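PDB 6FUV: solute Binding Protein, BlMnBP1 in complex with mannotriose, which binds beta-manno-oligosaccharides such as mannotriose and probably delivers them to the ABC transporter that takes them into the cell. Local coordinates for residues T31-A36 with K41-Y46; Y305-N310 with I323-M328. All coordinates share one frame; numbering follows the deposited sequence.

Interaction 1: residues T31-A36 with K41-Y46; sequences TDMGLA and KNWDAY. With BMA (beta-D-mannopyranose), chain B.
Met33 lies across one face of the Trp43 indole. Its methyl CE sits 3.5 Å from the centroid of the six-membered ring, almost on the ring normal, in a CH-pi contact. SD stays over the same face, 4.3 Å from that centroid, which makes this a Met-aromatic pair. The two side chains cross at about a right angle. The bend at chi3 (55°) turns Met33 CE in over the ring, where it also meets the edge of Tyr46, 3.8 Å from Tyr46 CE2. A backbone bond holds the two residues side by side. Trp43 N donates to Met33 O at 3.1 Å in a nearly straight bond (178°), and a water that donates to Met33 O accepts from Asp44 N. Asn42 ND2 adds a weak bond to Leu35 O at 3.4 Å. The same amide caps the helix, since Asn42 OD1 accepts from Ala45 N at 3.0 Å. Further out, the Trp43 ring meets Phe26 edge-to-face, and Tyr46 OH bonds to Asn337. At the far end, Thr31 and Asp32 belong to the glycan pocket, with Asp32 CB 3.5 Å from O1 of the chain B mannose. The whole is an Asn N-capped helix start, tied to a sugar-lining loop of a solute-binding protein.

Interaction 2: residues Y305-N310 with I323-M328; sequences YSMGIN and IFVKWM. With BMA (beta-D-mannopyranose), chain C.
Met307 and Val325 carry this contact, in which helix 315-330 packs on strand 298-309 after a beta-alpha connection in the solute-binding protein fold. The axes of the short segments run nearly antiparallel, at 165°, and pass 9.8 Å apart. No hydrogen bond joins the two segments, and what holds them is apolar. Met307 and Val325 lie side by side and run opposite ways. The two methyls of Val325 meet different parts of Met307. Val325 CG2 meets Met307 CB at 4.1 Å, and Val325 CG1 meets Met307 CE at the same distance. Met307 can reach both because its chain runs out extended at chi2 and then bends at chi3 (-71°), which brings CE alongside the valine. Met307 CE also approaches Met328 CB at 4.4 Å. Ile309, two residues along the strand, points toward the helix as well. Its CD1 comes to the Val325 CG2 that Met307 CB touches. Ile84 and Met86 of strand 84-86 also pack on Met307, and Val127 of strand 123-132 touches Val325. All four residues that touch are buried between the sheet and the helix.

At the start of segment 305-310, Tyr305 turns to the glycan pocket and lays one face of its ring against the chain C mannose. C5 of the mannose stands over the ring, nearer its border than its centre. With an alanine here the ring is gone, and C5 and C6 of the mannose would probably lose the aromatic face they rest on. The same tyrosine also lies beside a bound polyethylene glycol molecule. At the sugar, the closest approach is Tyr305 CE2 to C5 of the mannose, 3.9 Å.

Overall arrangement
Interaction 1 is partly buried, with Gly34, Leu35 and Ala36 exposed, while every residue that touches in interaction 2 is buried. Their chemistry follows. Segments 31-36 and 41-46 combine backbone and amide hydrogen bonds, a bridging water and a Met-aromatic contact. Segments 305-310 and 323-328 meet through aliphatic and methionine side chains alone. The centres lie about 17 Å apart, yet the two contacts touch, because helices 43-53 and 315-330 pack together. Tyr46 O comes within 3.2 Å of Trp327 CH2, and Trp43 CZ3 lies 4.1 Å from Met328 CE. One segment of each also reaches the glycan pocket: 31-36 with Thr31 and Asp32, 305-310 with Tyr305.

Interaction 1: residues T31-A36 with K41-Y46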
loop_
_atom_site.group_PDB
_atom_site.type_symbol
_atom_site.label_atom_id
_atom_site.label_comp_id
_atom_site.label_asym_id
_atom_site.label_seq_id
_atom_site.Cartn_x
_atom_site.Cartn_y
_atom_site.Cartn_z
ATOM N N THR A 31 -13.414 5.074 -2.932
ATOM C CA THR A 31 -14.624 5.880 -2.965
ATOM C C THR A 31 -14.636 6.735 -4.216
ATOM O O THR A 31 -15.684 6.914 -4.841
ATOM C CB THR A 31 -14.757 6.743 -1.718
ATOM O OG1 THR A 31 -13.594 7.536 -1.569
ATOM C CG2 THR A 31 -14.965 5.910 -0.471
ATOM N N ASP A 32 -13.462 7.211 -4.630
ATOM C CA ASP A 32 -13.346 7.962 -5.872
ATOM C C ASP A 32 -13.933 7.195 -7.046
ATOM O O ASP A 32 -14.670 7.762 -7.850
ATOM C CB ASP A 32 -11.878 8.352 -6.130
ATOM C CG ASP A 32 -10.894 7.192 -6.152
ATOM O OD1 ASP A 32 -11.203 6.053 -5.713
ATOM O OD2 ASP A 32 -9.741 7.459 -6.623
ATOM N N MET A 33 -13.657 5.906 -7.143
ATOM C CA MET A 33 -14.081 5.122 -8.289
ATOM C C MET A 33 -15.539 4.705 -8.193
ATOM O O MET A 33 -16.048 4.084 -9.114
ATOM C CB MET A 33 -13.212 3.874 -8.395
ATOM C CG MET A 33 -11.810 4.130 -8.901
ATOM S SD MET A 33 -10.906 2.656 -9.146
ATOM C CE MET A 33 -11.894 1.654 -10.239
ATOM N N GLY A 34 -16.209 4.947 -7.074
ATOM C CA GLY A 34 -17.650 4.798 -6.978
ATOM C C GLY A 34 -18.436 5.972 -7.488
ATOM O O GLY A 34 -19.666 5.932 -7.502
ATOM N N LEU A 35 -17.762 7.019 -7.948
ATOM C CA LEU A 35 -18.408 8.247 -8.383
ATOM C C LEU A 35 -18.412 8.365 -9.906
ATOM O O LEU A 35 -17.448 7.977 -10.591
ATOM C CB LEU A 35 -17.721 9.466 -7.786
ATOM C CG LEU A 35 -17.910 9.686 -6.295
ATOM C CD1 LEU A 35 -17.152 10.904 -5.819
ATOM C CD2 LEU A 35 -19.367 9.859 -5.969
ATOM N N ALA A 36 -19.510 8.917 -10.427
ATOM C CA ALA A 36 -19.620 9.133 -11.862
ATOM C C ALA A 36 -18.552 10.082 -12.376
ATOM O O ALA A 36 -18.146 9.976 -13.534
ATOM C CB ALA A 36 -21.006 9.676 -12.186
ATOM N N LYS A 41 -11.349 5.384 -15.542
ATOM C CA LYS A 41 -12.256 4.244 -15.594
ATOM C C LYS A 41 -12.727 3.902 -14.187
ATOM O O LYS A 41 -11.930 3.433 -13.367
ATOM C CB LYS A 41 -11.537 3.066 -16.223
ATOM C CG LYS A 41 -12.386 2.012 -16.797
ATOM C CD LYS A 41 -11.558 1.219 -17.841
ATOM C CE LYS A 41 -12.175 -0.168 -18.076
ATOM N NZ LYS A 41 -11.472 -0.862 -19.169
ATOM N N ASN A 42 -14.020 4.127 -13.907
ATOM C CA ASN A 42 -14.582 3.815 -12.601
ATOM C C ASN A 42 -15.079 2.366 -12.521
ATOM O O ASN A 42 -15.005 1.589 -13.471
ATOM C CB ASN A 42 -15.717 4.778 -12.237
ATOM C CG ASN A 42 -16.923 4.639 -13.130
ATOM O OD1 ASN A 42 -16.972 3.788 -14.014
ATOM N ND2 ASN A 42 -17.923 5.474 -12.884
ATOM N N TRP A 43 -15.611 2.004 -11.363
ATOM C CA TRP A 43 -16.027 0.624 -11.156
ATOM C C TRP A 43 -17.068 0.186 -12.176
ATOM O O TRP A 43 -17.028 -0.947 -12.665
ATOM C CB TRP A 43 -16.571 0.446 -9.745
ATOM C CG TRP A 43 -15.588 0.506 -8.653
ATOM C CD1 TRP A 43 -15.648 1.299 -7.533
ATOM C CD2 TRP A 43 -14.382 -0.271 -8.515
ATOM N NE1 TRP A 43 -14.558 1.053 -6.716
ATOM C CE2 TRP A 43 -13.760 0.115 -7.309
ATOM C CE3 TRP A 43 -13.744 -1.227 -9.311
ATOM C CZ2 TRP A 43 -12.552 -0.412 -6.890
ATOM C CZ3 TRP A 43 -12.555 -1.776 -8.870
ATOM C CH2 TRP A 43 -11.965 -1.356 -7.685
ATOM N N ASP A 44 -18.044 1.035 -12.473
ATOM C CA ASP A 44 -19.138 0.593 -13.348
ATOM C C ASP A 44 -18.624 0.290 -14.755
ATOM O O ASP A 44 -19.023 -0.686 -15.393
ATOM C CB ASP A 44 -20.251 1.654 -13.418
ATOM C CG ASP A 44 -21.106 1.727 -12.156
ATOM O OD1 ASP A 44 -21.198 0.749 -11.401
ATOM O OD2 ASP A 44 -21.676 2.777 -11.917
ATOM N N ALA A 45 -17.714 1.115 -15.236
ATOM C CA ALA A 45 -17.018 0.849 -16.485
ATOM C C ALA A 45 -16.353 -0.526 -16.504
ATOM O O ALA A 45 -16.378 -1.223 -17.522
ATOM C CB ALA A 45 -15.969 1.943 -16.704
ATOM N N TYR A 46 -15.728 -0.927 -15.405
ATOM C CA TYR A 46 -15.128 -2.254 -15.403
ATOM C C TYR A 46 -16.224 -3.309 -15.376
ATOM O O TYR A 46 -16.113 -4.370 -16.004
ATOM C CB TYR A 46 -14.176 -2.439 -14.208
ATOM C CG TYR A 46 -12.871 -1.709 -14.319
ATOM C CD1 TYR A 46 -11.889 -2.142 -15.165
ATOM C CD2 TYR A 46 -12.610 -0.605 -13.559
ATOM C CE1 TYR A 46 -10.678 -1.438 -15.292
ATOM C CE2 TYR A 46 -11.387 0.077 -13.667
ATOM C CZ TYR A 46 -10.451 -0.342 -14.522
ATOM O OH TYR A 46 -9.247 0.322 -14.626
HETATM C C1 BMA B . -10.168 7.844 -2.325
HETATM C C2 BMA B . -8.915 7.384 -3.071
HETATM C C3 BMA B . -8.366 6.121 -2.368
HETATM C C4 BMA B . -8.089 6.459 -0.887
HETATM C C5 BMA B . -9.335 7.072 -0.232
HETATM C C6 BMA B . -9.091 7.536 1.232
HETATM O O1 BMA B . -10.614 8.972 -2.953
HETATM O O2 BMA B . -7.881 8.378 -2.998
HETATM O O3 BMA B . -7.251 5.621 -3.077
HETATM O O4 BMA B . -7.775 5.312 -0.088
HETATM O O5 BMA B . -9.812 8.191 -1.018
HETATM O O6 BMA B . -10.336 7.851 1.843
HETATM O O HOH W 1 -18.532 3.397 -10.267
#

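Interaction 2: residues Y305-N310 with I323-M328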
loop_
_atom_site.group_PDB
_atom_site.type_symbol
_atom_site.label_atom_id
_atom_site.label_comp_id
_atom_site.label_asym_id
_atom_site.label_seq_id
_atom_site.Cartn_x
_atom_site.Cartn_y
_atom_site.Cartn_z
ATOM N N TYR A 305 -4.123 -3.459 -1.819
ATOM C CA TYR A 305 -5.155 -4.198 -1.089
ATOM C C TYR A 305 -5.484 -5.447 -1.891
ATOM O O TYR A 305 -5.532 -5.395 -3.133
ATOM C CB TYR A 305 -6.424 -3.346 -0.882
ATOM C CG TYR A 305 -6.500 -2.589 0.449
ATOM C CD1 TYR A 305 -6.687 -3.245 1.626
ATOM C CD2 TYR A 305 -6.457 -1.215 0.488
ATOM C CE1 TYR A 305 -6.758 -2.572 2.835
ATOM C CE2 TYR A 305 -6.546 -0.528 1.667
ATOM C CZ TYR A 305 -6.689 -1.225 2.857
ATOM O OH TYR A 305 -6.792 -0.557 4.035
ATOM N N SER A 306 -5.651 -6.570 -1.177
ATOM C CA SER A 306 -6.017 -7.828 -1.790
ATOM C C SER A 306 -7.530 -8.066 -1.742
ATOM O O SER A 306 -8.234 -7.658 -0.825
ATOM C CB SER A 306 -5.322 -8.998 -1.094
ATOM O OG SER A 306 -3.979 -9.134 -1.390
ATOM N N MET A 307 -8.022 -8.770 -2.734
ATOM C CA MET A 307 -9.432 -9.128 -2.787
ATOM C C MET A 307 -9.636 -10.432 -2.042
ATOM O O MET A 307 -8.988 -11.419 -2.357
ATOM C CB MET A 307 -9.924 -9.237 -4.225
ATOM C CG MET A 307 -10.226 -7.882 -4.857
ATOM S SD MET A 307 -10.322 -7.995 -6.624
ATOM C CE MET A 307 -8.584 -8.270 -7.010
ATOM N N GLY A 308 -10.500 -10.392 -1.026
ATOM C CA GLY A 308 -10.882 -11.570 -0.257
ATOM C C GLY A 308 -12.373 -11.848 -0.373
ATOM O O GLY A 308 -13.179 -10.936 -0.528
ATOM N N ILE A 309 -12.741 -13.119 -0.281
ATOM C CA ILE A 309 -14.110 -13.570 -0.512
ATOM C C ILE A 309 -14.720 -14.059 0.798
ATOM O O ILE A 309 -14.094 -14.839 1.527
ATOM C CB ILE A 309 -14.132 -14.667 -1.583
ATOM C CG1 ILE A 309 -13.654 -14.077 -2.913
ATOM C CG2 ILE A 309 -15.510 -15.277 -1.783
ATOM C CD1 ILE A 309 -13.853 -14.976 -4.096
ATOM N N ASN A 310 -15.957 -13.641 1.067
ATOM C CA ASN A 310 -16.705 -13.941 2.295
ATOM C C ASN A 310 -17.058 -15.419 2.415
ATOM O O ASN A 310 -17.777 -15.979 1.593
ATOM C CB ASN A 310 -17.976 -13.087 2.295
ATOM C CG ASN A 310 -18.700 -13.005 3.635
ATOM O OD1 ASN A 310 -18.334 -13.619 4.624
ATOM N ND2 ASN A 310 -19.743 -12.215 3.656
ATOM N N ILE A 323 -14.856 -15.840 -9.790
ATOM C CA ILE A 323 -14.825 -15.554 -11.212
ATOM C C ILE A 323 -14.574 -14.077 -11.418
ATOM O O ILE A 323 -13.760 -13.711 -12.268
ATOM C CB ILE A 323 -16.124 -16.016 -11.882
ATOM C CG1 ILE A 323 -16.153 -17.535 -11.965
ATOM C CG2 ILE A 323 -16.252 -15.306 -13.230
ATOM C CD1 ILE A 323 -17.489 -18.128 -12.370
ATOM N N PHE A 324 -15.199 -13.206 -10.602
ATOM C CA PHE A 324 -14.949 -11.778 -10.795
ATOM C C PHE A 324 -13.513 -11.424 -10.467
ATOM O O PHE A 324 -12.895 -10.614 -11.166
ATOM C CB PHE A 324 -15.886 -10.928 -9.958
ATOM C CG PHE A 324 -15.683 -9.453 -10.134
ATOM C CD1 PHE A 324 -16.166 -8.814 -11.238
ATOM C CD2 PHE A 324 -15.059 -8.708 -9.172
ATOM C CE1 PHE A 324 -15.999 -7.455 -11.392
ATOM C CE2 PHE A 324 -14.882 -7.383 -9.325
ATOM C CZ PHE A 324 -15.358 -6.746 -10.433
ATOM N N VAL A 325 -12.963 -12.022 -9.407
ATOM C CA VAL A 325 -11.592 -11.708 -9.027
ATOM C C VAL A 325 -10.635 -12.113 -10.146
ATOM O O VAL A 325 -9.701 -11.374 -10.509
ATOM C CB VAL A 325 -11.243 -12.408 -7.698
ATOM C CG1 VAL A 325 -9.749 -12.190 -7.405
ATOM C CG2 VAL A 325 -12.045 -11.841 -6.546
ATOM N N LYS A 326 -10.835 -13.317 -10.677
ATOM C CA LYS A 326 -9.998 -13.797 -11.749
ATOM C C LYS A 326 -10.104 -12.902 -12.962
ATOM O O LYS A 326 -9.093 -12.657 -13.621
ATOM C CB LYS A 326 -10.353 -15.233 -12.087
ATOM C CG LYS A 326 -9.339 -15.827 -13.078
ATOM C CD LYS A 326 -9.058 -17.289 -12.847
ATOM C CE LYS A 326 -8.120 -17.885 -13.871
ATOM N NZ LYS A 326 -7.893 -19.347 -13.620
ATOM N N TRP A 327 -11.313 -12.419 -13.273
ATOM C CA TRP A 327 -11.501 -11.444 -14.344
ATOM C C TRP A 327 -10.781 -10.131 -14.061
ATOM O O TRP A 327 -10.196 -9.532 -14.970
ATOM C CB TRP A 327 -12.990 -11.151 -14.547
ATOM C CG TRP A 327 -13.244 -10.254 -15.744
ATOM C CD1 TRP A 327 -13.458 -10.665 -17.030
ATOM C CD2 TRP A 327 -13.322 -8.818 -15.777
ATOM N NE1 TRP A 327 -13.599 -9.563 -17.875
ATOM C CE2 TRP A 327 -13.506 -8.424 -17.121
ATOM C CE3 TRP A 327 -13.191 -7.837 -14.824
ATOM C CZ2 TRP A 327 -13.651 -7.103 -17.495
ATOM C CZ3 TRP A 327 -13.311 -6.535 -15.206
ATOM C CH2 TRP A 327 -13.562 -6.173 -16.517
ATOM N N MET A 328 -10.844 -9.639 -12.818
ATOM C CA MET A 328 -10.075 -8.444 -12.507
ATOM C C MET A 328 -8.596 -8.714 -12.735
ATOM O O MET A 328 -7.869 -7.857 -13.227
ATOM C CB MET A 328 -10.329 -7.991 -11.067
ATOM C CG MET A 328 -11.731 -7.380 -10.825
ATOM S SD MET A 328 -11.816 -5.755 -11.563
ATOM C CE MET A 328 -10.559 -4.906 -10.571
HETATM C C1 BMA C . -2.863 1.070 0.086
HETATM C C2 BMA C . -1.559 0.717 -0.605
HETATM C C3 BMA C . -1.133 -0.730 -0.301
HETATM C C4 BMA C . -1.228 -0.956 1.243
HETATM C C5 BMA C . -2.602 -0.573 1.738
HETATM C C6 BMA C . -2.778 -0.807 3.231
HETATM O O2 BMA C . -0.544 1.612 -0.098
HETATM O O3 BMA C . 0.181 -1.092 -0.791
HETATM O O4 BMA C . -1.001 -2.281 1.564
HETATM O O5 BMA C . -2.796 0.803 1.469
HETATM O O6 BMA C . -1.963 0.102 3.931
#